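Local coordinates for peroxiredoxin (Clostridioides difficile, PDB 6TSB), which is a bifunctional spore-coat protein, CotE, whose C-terminal family 18 glycosidase domain, the part modelled here, hydrolyses chitin, while the rest is predicted to reduce peroxides, at residues Ile37-Val42 / Leu54-Phe59; Gly101-Ser106 / Ser146-Arg151; Phe209-Thr214 / Tyr261-Ala266; Tyr285-Asp290 / Tyr308-Ser313. All blocks are in the same frame, centred on the assembly; numbering follows the deposited sequence.

Contact 1: residues Ile37-Val42 / Leu54-Phe59; sequences IVAEYV and LDAVIF
I58 lies over one face of the Y41 ring: its CD1 sits 3.8 Å from the ring centroid, a CH-pi contact offset toward the rim near CZ and CE1. The other branch grips the ring nearby, with I58 CG2 3.4 Å from Y41 CE2. With chi1 at -56°, I58 CG1 is anti to its carbonyl carbon, and CD1 extends onward to the ring. Y41 and I58 are paired in a parallel ladder in which E40 O takes a bond from I58 N (2.8 Å) and V42 N gives one to I58 O (2.9 Å). D55 closes the opposite end. Its OD2 accepts V38 N through the anti lone pair, 2.8 Å away, and D55 N returns a bond to V38 O, 2.7 Å. On the side of the sheet away from Y41, the L54 methyls press on the E40 carboxylate, CD1 coming 3.3 Å from OE1, while E40 OE2 bonds S331 of the second subunit. Y41 OH is hydrogen-bonded to N203 and to D135 of the family 18 DxxDxDxE signature. The other edge of strand 37-43 pairs in parallel with a strand of the second subunit, consistent with neighbouring strands of a TIM barrel closed by exchange between chains.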
loop_
_atom_site.group_PDB
_atom_site.type_symbol
_atom_site.label_atom_id
_atom_site.label_comp_id
_atom_site.label_asym_id
_atom_site.label_seq_id
_atom_site.Cartn_x
_atom_site.Cartn_y
_atom_site.Cartn_z
ATOM N N ILE A 37 24.148 12.607 9.094
ATOM C CA ILE A 37 25.014 11.717 8.282
ATOM C C ILE A 37 24.248 10.434 8.021
ATOM O O ILE A 37 23.275 10.132 8.764
ATOM C CB ILE A 37 26.377 11.429 8.939
ATOM C CG1 ILE A 37 26.267 10.621 10.232
ATOM C CG2 ILE A 37 27.194 12.694 9.140
ATOM C CD1 ILE A 37 27.621 10.143 10.741
ATOM N N VAL A 38 24.653 9.736 6.966
ATOM C CA VAL A 38 24.101 8.402 6.612
ATOM C C VAL A 38 25.248 7.400 6.673
ATOM O O VAL A 38 26.313 7.667 6.077
ATOM C CB VAL A 38 23.450 8.410 5.221
ATOM C CG1 VAL A 38 22.811 7.075 4.941
ATOM C CG2 VAL A 38 22.407 9.506 5.084
ATOM N N ALA A 39 24.992 6.250 7.269
ATOM C CA ALA A 39 26.009 5.207 7.455
ATOM C C ALA A 39 25.376 3.833 7.293
ATOM O O ALA A 39 24.159 3.733 7.518
ATOM C CB ALA A 39 26.631 5.358 8.817
ATOM N N GLU A 40 26.198 2.830 6.940
ATOM C CA GLU A 40 25.843 1.401 7.058
ATOM C C GLU A 40 26.966 0.621 7.727
ATOM O O GLU A 40 28.152 0.925 7.486
ATOM C CB GLU A 40 25.562 0.771 5.697
ATOM C CG GLU A 40 24.566 1.547 4.869
ATOM C CD GLU A 40 24.144 0.876 3.569
ATOM O OE1 GLU A 40 24.766 1.188 2.515
ATOM O OE2 GLU A 40 23.206 0.052 3.612
ATOM N N TYR A 41 26.545 -0.331 8.556
ATOM C CA TYR A 41 27.304 -1.526 8.977
ATOM C C TYR A 41 27.405 -2.403 7.727
ATOM O O TYR A 41 26.396 -2.617 7.026
ATOM C CB TYR A 41 26.667 -2.229 10.198
ATOM C CG TYR A 41 26.886 -1.509 11.514
ATOM C CD1 TYR A 41 26.111 -0.416 11.882
ATOM C CD2 TYR A 41 27.910 -1.866 12.378
ATOM C CE1 TYR A 41 26.332 0.279 13.064
ATOM C CE2 TYR A 41 28.132 -1.191 13.571
ATOM C CZ TYR A 41 27.336 -0.120 13.929
ATOM O OH TYR A 41 27.562 0.565 15.088
ATOM N N VAL A 42 28.617 -2.879 7.459
ATOM C CA VAL A 42 28.940 -3.779 6.324
ATOM C C VAL A 42 29.440 -5.094 6.914
ATOM O O VAL A 42 30.604 -5.123 7.347
ATOM C CB VAL A 42 30.003 -3.109 5.442
ATOM C CG1 VAL A 42 30.203 -3.902 4.174
ATOM C CG2 VAL A 42 29.654 -1.669 5.144
ATOM N N LEU A 54 26.548 7.213 1.153
ATOM C CA LEU A 54 26.969 7.080 2.578
ATOM C C LEU A 54 28.003 8.148 2.942
ATOM O O LEU A 54 28.845 8.441 2.092
ATOM C CB LEU A 54 27.569 5.691 2.779
ATOM C CG LEU A 54 26.681 4.549 2.312
ATOM C CD1 LEU A 54 27.339 3.209 2.597
ATOM C CD2 LEU A 54 25.312 4.638 2.956
ATOM N N ASP A 55 27.935 8.693 4.168
ATOM C CA ASP A 55 29.009 9.536 4.761
ATOM C C ASP A 55 30.035 8.624 5.440
ATOM O O ASP A 55 31.191 9.048 5.630
ATOM C CB ASP A 55 28.453 10.546 5.772
ATOM C CG ASP A 55 27.479 11.562 5.200
ATOM O OD1 ASP A 55 27.964 12.513 4.591
ATOM O OD2 ASP A 55 26.247 11.380 5.383
ATOM N N ALA A 56 29.608 7.432 5.853
ATOM C CA ALA A 56 30.458 6.511 6.622
ATOM C C ALA A 56 29.974 5.070 6.491
ATOM O O ALA A 56 28.753 4.815 6.358
ATOM C CB ALA A 56 30.477 6.933 8.061
ATOM N N VAL A 57 30.950 4.175 6.496
ATOM C CA VAL A 57 30.786 2.699 6.478
ATOM C C VAL A 57 31.449 2.165 7.748
ATOM O O VAL A 57 32.571 2.663 8.134
ATOM C CB VAL A 57 31.396 2.071 5.207
ATOM C CG1 VAL A 57 30.582 2.433 3.986
ATOM C CG2 VAL A 57 32.848 2.472 4.994
ATOM N N ILE A 58 30.783 1.205 8.375
ATOM C CA ILE A 58 31.263 0.595 9.637
ATOM C C ILE A 58 31.495 -0.871 9.313
ATOM O O ILE A 58 30.510 -1.591 9.181
ATOM C CB ILE A 58 30.279 0.795 10.811
ATOM C CG1 ILE A 58 29.938 2.265 11.063
ATOM C CG2 ILE A 58 30.849 0.155 12.056
ATOM C CD1 ILE A 58 29.019 2.500 12.265
ATOM N N PHE A 59 32.761 -1.261 9.158
ATOM C CA PHE A 59 33.159 -2.675 8.953
ATOM C C PHE A 59 32.799 -3.486 10.199
ATOM O O PHE A 59 33.255 -3.142 11.304
ATOM C CB PHE A 59 34.658 -2.803 8.676
ATOM C CG PHE A 59 35.088 -4.242 8.543
ATOM C CD1 PHE A 59 34.781 -4.972 7.401
ATOM C CD2 PHE A 59 35.767 -4.882 9.563
ATOM C CE1 PHE A 59 35.154 -6.303 7.278
ATOM C CE2 PHE A 59 36.131 -6.218 9.443
ATOM C CZ PHE A 59 35.815 -6.928 8.307
#

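Contact 2: residues Gly101-Ser106 / Ser146-Arg151; sequences GAEGFS and SGITSR
E103 meets the backbone of T149 directly: T149 N points at OE1, 2.8 Å away with an N-H...O angle of 157°, and uses the syn lone pair of that oxygen. OE2 takes only a weak share of the same hydrogen, but it accepts G104 N at 3.0 Å from its anti side. The glutamate chain starts with CG anti to the backbone N, and the bend at chi2 (64°) turns CD off the line of the chain; the carboxylate beyond it meets both G104 N and T149 N. I148 packs alongside, its CB near E103 OE1, while I148 CG2 rests 3.3 Å from G101 O. One water donates to E103 OE2 and to T149 O, 2.6 Å from the latter, and accepts from S106 N; a second links G101 N to S146 OG.

Farther along, R151 NH1 gives S106 OG a weak bond of 3.1 Å. Both ends have stronger partners: R151 forms a salt bridge with D107, and S106 OG bonds D154. T149 CG2 covers one face of the guanidinium, offset toward its rim. G104, the N-cap residue of helix 105-109, has a backbone shape that suits glycine.

The carboxylate thus collects N-H groups from both loops and a water at the start of a helix, an environment that would tend to keep E103 ionised, and E103 is one of several links between the loops.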
loop_
_atom_site.group_PDB
_atom_site.type_symbol
_atom_site.label_atom_id
_atom_site.label_comp_id
_atom_site.label_asym_id
_atom_site.label_seq_id
_atom_site.Cartn_x
_atom_site.Cartn_y
_atom_site.Cartn_z
ATOM N N GLY A 101 27.050 -11.803 21.213
ATOM C CA GLY A 101 27.790 -13.012 21.634
ATOM C C GLY A 101 29.308 -12.821 21.665
ATOM O O GLY A 101 29.963 -13.730 22.141
ATOM N N ALA A 102 29.851 -11.673 21.228
ATOM C CA ALA A 102 31.303 -11.386 21.169
ATOM C C ALA A 102 31.887 -11.148 22.566
ATOM O O ALA A 102 31.680 -10.040 23.147
ATOM C CB ALA A 102 31.585 -10.209 20.278
ATOM N N GLU A 103 32.655 -12.134 23.036
ATOM C CA GLU A 103 33.256 -12.222 24.394
ATOM C C GLU A 103 34.514 -11.356 24.441
ATOM O O GLU A 103 35.041 -11.029 23.368
ATOM C CB GLU A 103 33.587 -13.678 24.761
ATOM C CG GLU A 103 34.161 -13.844 26.166
ATOM C CD GLU A 103 33.204 -13.474 27.283
ATOM O OE1 GLU A 103 32.329 -14.307 27.576
ATOM O OE2 GLU A 103 33.319 -12.349 27.837
ATOM N N GLY A 104 34.880 -10.927 25.649
ATOM C CA GLY A 104 36.172 -10.302 25.956
ATOM C C GLY A 104 36.056 -8.945 26.611
ATOM O O GLY A 104 37.085 -8.458 27.144
ATOM N N PHE A 105 34.918 -8.259 26.529
ATOM C CA PHE A 105 34.921 -6.806 26.892
ATOM C C PHE A 105 34.994 -6.607 28.413
ATOM O O PHE A 105 35.633 -5.599 28.861
ATOM C CB PHE A 105 33.695 -6.070 26.357
ATOM C CG PHE A 105 33.803 -5.587 24.936
ATOM C CD1 PHE A 105 34.615 -4.518 24.624
ATOM C CD2 PHE A 105 33.057 -6.169 23.924
ATOM C CE1 PHE A 105 34.704 -4.064 23.321
ATOM C CE2 PHE A 105 33.138 -5.698 22.625
ATOM C CZ PHE A 105 33.957 -4.641 22.331
ATOM N N SER A 106 34.277 -7.446 29.177
ATOM C CA SER A 106 34.198 -7.360 30.664
ATOM C C SER A 106 35.615 -7.509 31.244
ATOM O O SER A 106 35.984 -6.698 32.122
ATOM C CB SER A 106 33.235 -8.386 31.240
ATOM O OG SER A 106 33.083 -8.184 32.636
ATOM N N SER A 146 23.646 -12.611 26.000
ATOM C CA SER A 146 24.253 -13.169 24.758
ATOM C C SER A 146 25.144 -14.390 25.039
ATOM O O SER A 146 25.672 -14.962 24.043
ATOM C CB SER A 146 25.041 -12.110 24.058
ATOM O OG SER A 146 26.192 -11.797 24.820
ATOM N N GLY A 147 25.341 -14.746 26.318
ATOM C CA GLY A 147 26.196 -15.864 26.771
ATOM C C GLY A 147 27.605 -15.425 27.183
ATOM O O GLY A 147 28.391 -16.290 27.586
ATOM N N ILE A 148 27.925 -14.133 27.090
ATOM C CA ILE A 148 29.258 -13.571 27.453
ATOM C C ILE A 148 29.338 -13.344 28.967
ATOM O O ILE A 148 28.304 -13.287 29.642
ATOM C CB ILE A 148 29.548 -12.263 26.688
ATOM C CG1 ILE A 148 28.592 -11.138 27.085
ATOM C CG2 ILE A 148 29.533 -12.513 25.192
ATOM C CD1 ILE A 148 28.875 -9.810 26.419
ATOM N N THR A 149 30.563 -13.173 29.453
ATOM C CA THR A 149 30.908 -12.731 30.819
ATOM C C THR A 149 30.327 -11.329 31.086
ATOM O O THR A 149 30.481 -10.432 30.216
ATOM C CB THR A 149 32.435 -12.759 30.983
ATOM O OG1 THR A 149 32.847 -14.116 30.840
ATOM C CG2 THR A 149 32.898 -12.204 32.309
ATOM N N SER A 150 29.735 -11.142 32.269
ATOM C CA SER A 150 29.378 -9.814 32.815
ATOM C C SER A 150 29.779 -9.747 34.275
ATOM O O SER A 150 29.859 -10.808 34.898
ATOM C CB SER A 150 27.906 -9.514 32.669
ATOM O OG SER A 150 27.105 -10.555 33.220
ATOM N N ARG A 151 29.929 -8.519 34.762
ATOM C CA ARG A 151 30.220 -8.156 36.166
ATOM C C ARG A 151 29.465 -6.870 36.496
ATOM O O ARG A 151 29.381 -5.967 35.665
ATOM C CB ARG A 151 31.723 -7.914 36.378
ATOM C CG ARG A 151 32.630 -9.042 35.899
ATOM C CD ARG A 151 34.110 -8.803 36.185
ATOM N NE ARG A 151 34.897 -10.033 36.059
ATOM C CZ ARG A 151 35.505 -10.446 34.951
ATOM N NH1 ARG A 151 35.437 -9.731 33.841
ATOM N NH2 ARG A 151 36.159 -11.595 34.948
HETATM O O HOH W 1 27.155 -9.951 23.365
HETATM O O HOH W 2 32.302 -9.678 28.446
#

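Contact 3: residues Phe209-Thr214 / Tyr261-Ala266; sequences FTAGET and YGRLGA
A type I turn from T210 to E213, closed by its own E213 N to T210 O bond, lies against the end of strand 254-264, and A266 N bonds E213 O at 2.8 Å with a C=O...N angle of 161°. G265 fits this spot by its positive phi and because a CB there would run into E213 O. Among the side chains, A211 CB stands over the centre of one face of the R263 guanidinium, 3.7 Å above its plane. The rotation of that group is fixed by two partners: R263 NH1 bonds G265 O at 3.0 Å, almost in the guanidinium plane and nearly straight (168°), while NE forms a salt bridge with D208. The bend at chi3 (-61°) places NE off the line of the extended chain before it. The T210 and R263 side chains lie alongside each other and run antiparallel, T210 OG1 3.2 Å from R263 CD, and T210 shares a water with G265 N, 2.7 Å from OG1. A266 CB touches A211 O, at 3.1 Å. A bound PEG lies about 4 Å from the R263 side chain. D208 also takes a bond from Y261 OH. The arrangement joins the C-terminal end of the seventh strand of a family 18 TIM barrel to the loop that follows strand 201-204.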
loop_
_atom_site.group_PDB
_atom_site.type_symbol
_atom_site.label_atom_id
_atom_site.label_comp_id
_atom_site.label_asym_id
_atom_site.label_seq_id
_atom_site.Cartn_x
_atom_site.Cartn_y
_atom_site.Cartn_z
ATOM N N PHE A 209 13.409 -5.636 18.664
ATOM C CA PHE A 209 12.527 -5.573 19.864
ATOM C C PHE A 209 11.992 -6.978 20.194
ATOM O O PHE A 209 11.842 -7.261 21.408
ATOM C CB PHE A 209 11.418 -4.521 19.699
ATOM C CG PHE A 209 11.884 -3.091 19.474
ATOM C CD1 PHE A 209 13.185 -2.694 19.748
ATOM C CD2 PHE A 209 11.019 -2.138 18.969
ATOM C CE1 PHE A 209 13.592 -1.382 19.545
ATOM C CE2 PHE A 209 11.430 -0.829 18.749
ATOM C CZ PHE A 209 12.717 -0.448 19.044
ATOM N N THR A 210 11.767 -7.856 19.200
ATOM C CA THR A 210 11.142 -9.204 19.401
ATOM C C THR A 210 12.149 -10.364 19.367
ATOM O O THR A 210 11.689 -11.519 19.421
ATOM C CB THR A 210 10.067 -9.494 18.350
ATOM O OG1 THR A 210 10.651 -9.279 17.064
ATOM C CG2 THR A 210 8.834 -8.642 18.539
ATOM N N ALA A 211 13.451 -10.082 19.321
ATOM C CA ALA A 211 14.555 -11.074 19.278
ATOM C C ALA A 211 14.545 -12.033 20.487
ATOM O O ALA A 211 15.119 -13.126 20.357
ATOM C CB ALA A 211 15.872 -10.347 19.177
ATOM N N GLY A 212 13.941 -11.668 21.620
ATOM C CA GLY A 212 13.880 -12.540 22.814
ATOM C C GLY A 212 12.513 -13.177 23.067
ATOM O O GLY A 212 12.387 -13.846 24.111
ATOM N N GLU A 213 11.533 -13.024 22.161
ATOM C CA GLU A 213 10.118 -13.467 22.357
ATOM C C GLU A 213 9.758 -14.604 21.388
ATOM O O GLU A 213 10.211 -14.544 20.225
ATOM C CB GLU A 213 9.165 -12.290 22.132
ATOM C CG GLU A 213 9.480 -11.062 22.974
ATOM C CD GLU A 213 9.525 -11.318 24.469
ATOM O OE1 GLU A 213 8.659 -12.065 24.965
ATOM O OE2 GLU A 213 10.447 -10.794 25.123
ATOM N N THR A 214 8.960 -15.585 21.845
ATOM C CA THR A 214 8.264 -16.613 21.005
ATOM C C THR A 214 6.776 -16.679 21.390
ATOM O O THR A 214 6.398 -16.037 22.392
ATOM C CB THR A 214 8.930 -17.995 21.090
ATOM O OG1 THR A 214 9.782 -18.053 22.237
ATOM C CG2 THR A 214 9.733 -18.326 19.852
ATOM N N TYR A 261 16.519 -6.014 7.375
ATOM C CA TYR A 261 16.004 -7.395 7.450
ATOM C C TYR A 261 14.618 -7.323 8.075
ATOM O O TYR A 261 14.291 -6.261 8.621
ATOM C CB TYR A 261 16.893 -8.298 8.309
ATOM C CG TYR A 261 17.096 -7.844 9.735
ATOM C CD1 TYR A 261 18.029 -6.874 10.045
ATOM C CD2 TYR A 261 16.380 -8.413 10.777
ATOM C CE1 TYR A 261 18.223 -6.448 11.349
ATOM C CE2 TYR A 261 16.578 -8.023 12.089
ATOM C CZ TYR A 261 17.496 -7.023 12.370
ATOM O OH TYR A 261 17.711 -6.598 13.644
ATOM N N GLY A 262 13.873 -8.422 7.970
ATOM C CA GLY A 262 12.593 -8.675 8.645
ATOM C C GLY A 262 12.785 -9.676 9.753
ATOM O O GLY A 262 13.680 -10.506 9.612
ATOM N N ARG A 263 11.994 -9.578 10.824
ATOM C CA ARG A 263 12.013 -10.552 11.940
ATOM C C ARG A 263 10.576 -10.924 12.307
ATOM O O ARG A 263 9.699 -10.071 12.151
ATOM C CB ARG A 263 12.760 -9.979 13.146
ATOM C CG ARG A 263 12.602 -10.791 14.426
ATOM C CD ARG A 263 13.359 -10.251 15.633
ATOM N NE ARG A 263 14.808 -10.194 15.464
ATOM C CZ ARG A 263 15.636 -11.235 15.570
ATOM N NH1 ARG A 263 15.176 -12.447 15.843
ATOM N NH2 ARG A 263 16.931 -11.060 15.389
ATOM N N LEU A 264 10.382 -12.173 12.747
ATOM C CA LEU A 264 9.178 -12.695 13.440
ATOM C C LEU A 264 9.664 -13.465 14.676
ATOM O O LEU A 264 10.109 -14.630 14.538
ATOM C CB LEU A 264 8.367 -13.574 12.478
ATOM C CG LEU A 264 7.043 -14.124 13.017
ATOM C CD1 LEU A 264 6.033 -13.006 13.226
ATOM C CD2 LEU A 264 6.471 -15.194 12.087
ATOM N N GLY A 265 9.662 -12.795 15.830
ATOM C CA GLY A 265 10.121 -13.345 17.119
ATOM C C GLY A 265 11.586 -13.727 17.081
ATOM O O GLY A 265 12.279 -13.296 16.171
ATOM N N ALA A 266 12.028 -14.547 18.031
ATOM C CA ALA A 266 13.438 -14.981 18.182
ATOM C C ALA A 266 13.839 -15.892 17.015
ATOM O O ALA A 266 15.033 -15.972 16.721
ATOM C CB ALA A 266 13.623 -15.682 19.511
HETATM O O HOH W 3 8.995 -9.996 15.045
#

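Contact 4: residues Tyr285-Asp290 / Tyr308-Ser313; sequences YEYRFD and YDDALS
The Y287 ring is met at its edge, near its plane, by two oxygens. D310 OD2 receives the phenol hydroxyl, Y287 OH to OD2 being 2.6 Å, on the syn side of the carboxylate and 18° out of its plane. The Y308 hydroxyl comes against the CD2-CE2 rim, 3.5 Å from CD2, with the two tyrosine side chains crossing at about a right angle. Ring and carboxylate planes of Y287 and D310 are 28° apart. At the neighbouring F289 ring, L312 comes in obliquely: L312 CD2 sits 3.3 Å from F289 CE2 and as close to CZ, a tight apolar contact. The F289 CB bond points toward 308-313, and chi1 (-154°) sets CG anti to the backbone N.

D310 uses its two oxygens differently: OD2 takes the phenol, OD1 the helix N-H groups. OD1 accepts S313 N at 3.2 Å, nearly along the C-O axis, and L312 N weakly, while D310 N bonds S313 OG at 3.3 Å. S313 OG in turn gives its hydrogen to D309 OD2, 3.1 Å away, and D309 forms a salt bridge with K317. Y364 hydroxyl adds a weak bond to D310 OD2, and L312 also packs on F367 of the second subunit. Held between the N-H groups of the helix start and a phenol hydroxyl, the D310 carboxylate would favour its ionised form. This is a capping box, D310 as N-cap with S313, starting helix 311-323 and tying it to the edge strand of a three-stranded antiparallel sheet inserted between the strands 254-264 and 328-332.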
loop_
_atom_site.group_PDB
_atom_site.type_symbol
_atom_site.label_atom_id
_atom_site.label_comp_id
_atom_site.label_asym_id
_atom_site.label_seq_id
_atom_site.Cartn_x
_atom_site.Cartn_y
_atom_site.Cartn_z
ATOM N N TYR A 285 5.370 -7.715 -10.660
ATOM C CA TYR A 285 4.321 -6.663 -10.751
ATOM C C TYR A 285 4.337 -5.844 -9.461
ATOM O O TYR A 285 4.216 -6.406 -8.342
ATOM C CB TYR A 285 2.932 -7.255 -11.010
ATOM C CG TYR A 285 2.665 -7.625 -12.446
ATOM C CD1 TYR A 285 2.421 -6.644 -13.395
ATOM C CD2 TYR A 285 2.656 -8.948 -12.864
ATOM C CE1 TYR A 285 2.174 -6.963 -14.721
ATOM C CE2 TYR A 285 2.404 -9.285 -14.186
ATOM C CZ TYR A 285 2.169 -8.287 -15.120
ATOM O OH TYR A 285 1.925 -8.592 -16.424
ATOM N N GLU A 286 4.499 -4.533 -9.615
ATOM C CA GLU A 286 4.615 -3.596 -8.474
ATOM C C GLU A 286 3.305 -2.807 -8.359
ATOM O O GLU A 286 2.800 -2.326 -9.397
ATOM C CB GLU A 286 5.862 -2.730 -8.672
ATOM C CG GLU A 286 6.576 -2.397 -7.372
ATOM C CD GLU A 286 8.089 -2.506 -7.405
ATOM O OE1 GLU A 286 8.642 -3.030 -8.400
ATOM O OE2 GLU A 286 8.709 -2.078 -6.421
ATOM N N TYR A 287 2.774 -2.715 -7.139
ATOM C CA TYR A 287 1.544 -1.966 -6.779
ATOM C C TYR A 287 1.880 -0.471 -6.677
ATOM O O TYR A 287 2.826 -0.115 -5.938
ATOM C CB TYR A 287 0.980 -2.524 -5.474
ATOM C CG TYR A 287 -0.266 -1.843 -4.983
ATOM C CD1 TYR A 287 -0.193 -0.640 -4.296
ATOM C CD2 TYR A 287 -1.520 -2.399 -5.194
ATOM C CE1 TYR A 287 -1.333 -0.018 -3.810
ATOM C CE2 TYR A 287 -2.674 -1.779 -4.732
ATOM C CZ TYR A 287 -2.581 -0.582 -4.036
ATOM O OH TYR A 287 -3.701 0.046 -3.564
ATOM N N ARG A 288 1.143 0.368 -7.419
ATOM C CA ARG A 288 1.246 1.856 -7.411
ATOM C C ARG A 288 -0.147 2.463 -7.180
ATOM O O ARG A 288 -1.169 1.761 -7.405
ATOM C CB ARG A 288 1.829 2.368 -8.734
ATOM C CG ARG A 288 3.241 1.892 -9.043
ATOM C CD ARG A 288 4.282 2.684 -8.281
ATOM N NE ARG A 288 5.575 2.009 -8.285
ATOM C CZ ARG A 288 6.566 2.236 -9.145
ATOM N NH1 ARG A 288 6.437 3.137 -10.107
ATOM N NH2 ARG A 288 7.689 1.545 -9.039
ATOM N N PHE A 289 -0.198 3.722 -6.745
ATOM C CA PHE A 289 -1.456 4.465 -6.449
ATOM C C PHE A 289 -1.363 5.917 -6.963
ATOM O O PHE A 289 -0.386 6.677 -6.672
ATOM C CB PHE A 289 -1.835 4.380 -4.959
ATOM C CG PHE A 289 -3.311 4.534 -4.707
ATOM C CD1 PHE A 289 -3.892 5.790 -4.680
ATOM C CD2 PHE A 289 -4.125 3.423 -4.568
ATOM C CE1 PHE A 289 -5.255 5.932 -4.485
ATOM C CE2 PHE A 289 -5.492 3.559 -4.381
ATOM C CZ PHE A 289 -6.055 4.813 -4.341
ATOM N N ASP A 290 -2.385 6.304 -7.730
ATOM C CA ASP A 290 -2.638 7.700 -8.158
ATOM C C ASP A 290 -3.562 8.315 -7.109
ATOM O O ASP A 290 -4.734 7.928 -7.060
ATOM C CB ASP A 290 -3.190 7.708 -9.580
ATOM C CG ASP A 290 -3.077 9.036 -10.295
ATOM O OD1 ASP A 290 -3.081 10.088 -9.595
ATOM O OD2 ASP A 290 -2.982 9.002 -11.556
ATOM N N TYR A 308 -7.298 -1.173 -12.230
ATOM C CA TYR A 308 -8.413 -1.905 -11.584
ATOM C C TYR A 308 -8.897 -1.068 -10.404
ATOM O O TYR A 308 -8.429 0.073 -10.285
ATOM C CB TYR A 308 -7.975 -3.325 -11.215
ATOM C CG TYR A 308 -6.908 -3.451 -10.156
ATOM C CD1 TYR A 308 -5.589 -3.118 -10.426
ATOM C CD2 TYR A 308 -7.204 -3.948 -8.896
ATOM C CE1 TYR A 308 -4.598 -3.229 -9.457
ATOM C CE2 TYR A 308 -6.225 -4.088 -7.923
ATOM C CZ TYR A 308 -4.915 -3.723 -8.204
ATOM O OH TYR A 308 -3.941 -3.835 -7.255
ATOM N N ASP A 309 -9.838 -1.612 -9.633
ATOM C CA ASP A 309 -10.331 -1.094 -8.332
ATOM C C ASP A 309 -10.037 -2.130 -7.217
ATOM O O ASP A 309 -10.318 -3.361 -7.384
ATOM C CB ASP A 309 -11.822 -0.745 -8.433
ATOM C CG ASP A 309 -12.102 0.553 -9.185
ATOM O OD1 ASP A 309 -11.833 0.617 -10.419
ATOM O OD2 ASP A 309 -12.553 1.512 -8.524
ATOM N N ASP A 310 -9.490 -1.658 -6.097
ATOM C CA ASP A 310 -9.220 -2.490 -4.889
ATOM C C ASP A 310 -10.095 -1.935 -3.769
ATOM O O ASP A 310 -11.043 -1.186 -4.091
ATOM C CB ASP A 310 -7.728 -2.526 -4.553
ATOM C CG ASP A 310 -7.165 -1.196 -4.077
ATOM O OD1 ASP A 310 -7.916 -0.179 -4.099
ATOM O OD2 ASP A 310 -5.972 -1.184 -3.691
ATOM N N ALA A 311 -9.789 -2.270 -2.524
ATOM C CA ALA A 311 -10.666 -1.990 -1.365
ATOM C C ALA A 311 -10.724 -0.475 -1.073
ATOM O O ALA A 311 -11.781 0.033 -0.577
ATOM C CB ALA A 311 -10.147 -2.756 -0.187
ATOM N N LEU A 312 -9.600 0.204 -1.307
ATOM C CA LEU A 312 -9.420 1.652 -1.046
ATOM C C LEU A 312 -10.202 2.456 -2.101
ATOM O O LEU A 312 -11.047 3.275 -1.694
ATOM C CB LEU A 312 -7.933 2.016 -1.073
ATOM C CG LEU A 312 -7.650 3.510 -0.923
ATOM C CD1 LEU A 312 -8.146 4.006 0.439
ATOM C CD2 LEU A 312 -6.170 3.840 -1.155
ATOM N N SER A 313 -9.936 2.265 -3.399
ATOM C CA SER A 313 -10.681 2.985 -4.470
ATOM C C SER A 313 -12.183 2.621 -4.429
ATOM O O SER A 313 -12.978 3.507 -4.774
ATOM C CB SER A 313 -10.047 2.821 -5.829
ATOM O OG SER A 313 -10.286 1.525 -6.345
#

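The four contacts follow one another along the chain without touching. Contacts 1 and 3 reach the same barrel sheet: contact 1 joins its first two strands and contact 3 lies at the end of the seventh, with centres about 24 Å apart. Contact 2 sits among the loops beyond that sheet, about 25 Å from contact 1 and about 22 Å from contact 3 between centres. Contacts 2 and 4 lie on opposite sides of the chain's centre, their own centres about 50 Å apart. Through Y41, contact 1 reaches D135 of the signature that carries the catalytic acid in family 18 enzymes; contact 3 has a bound PEG close by its arginine. Contacts 1, 3 and 4 touch the second subunit, so the interface runs past both barrel and insertion.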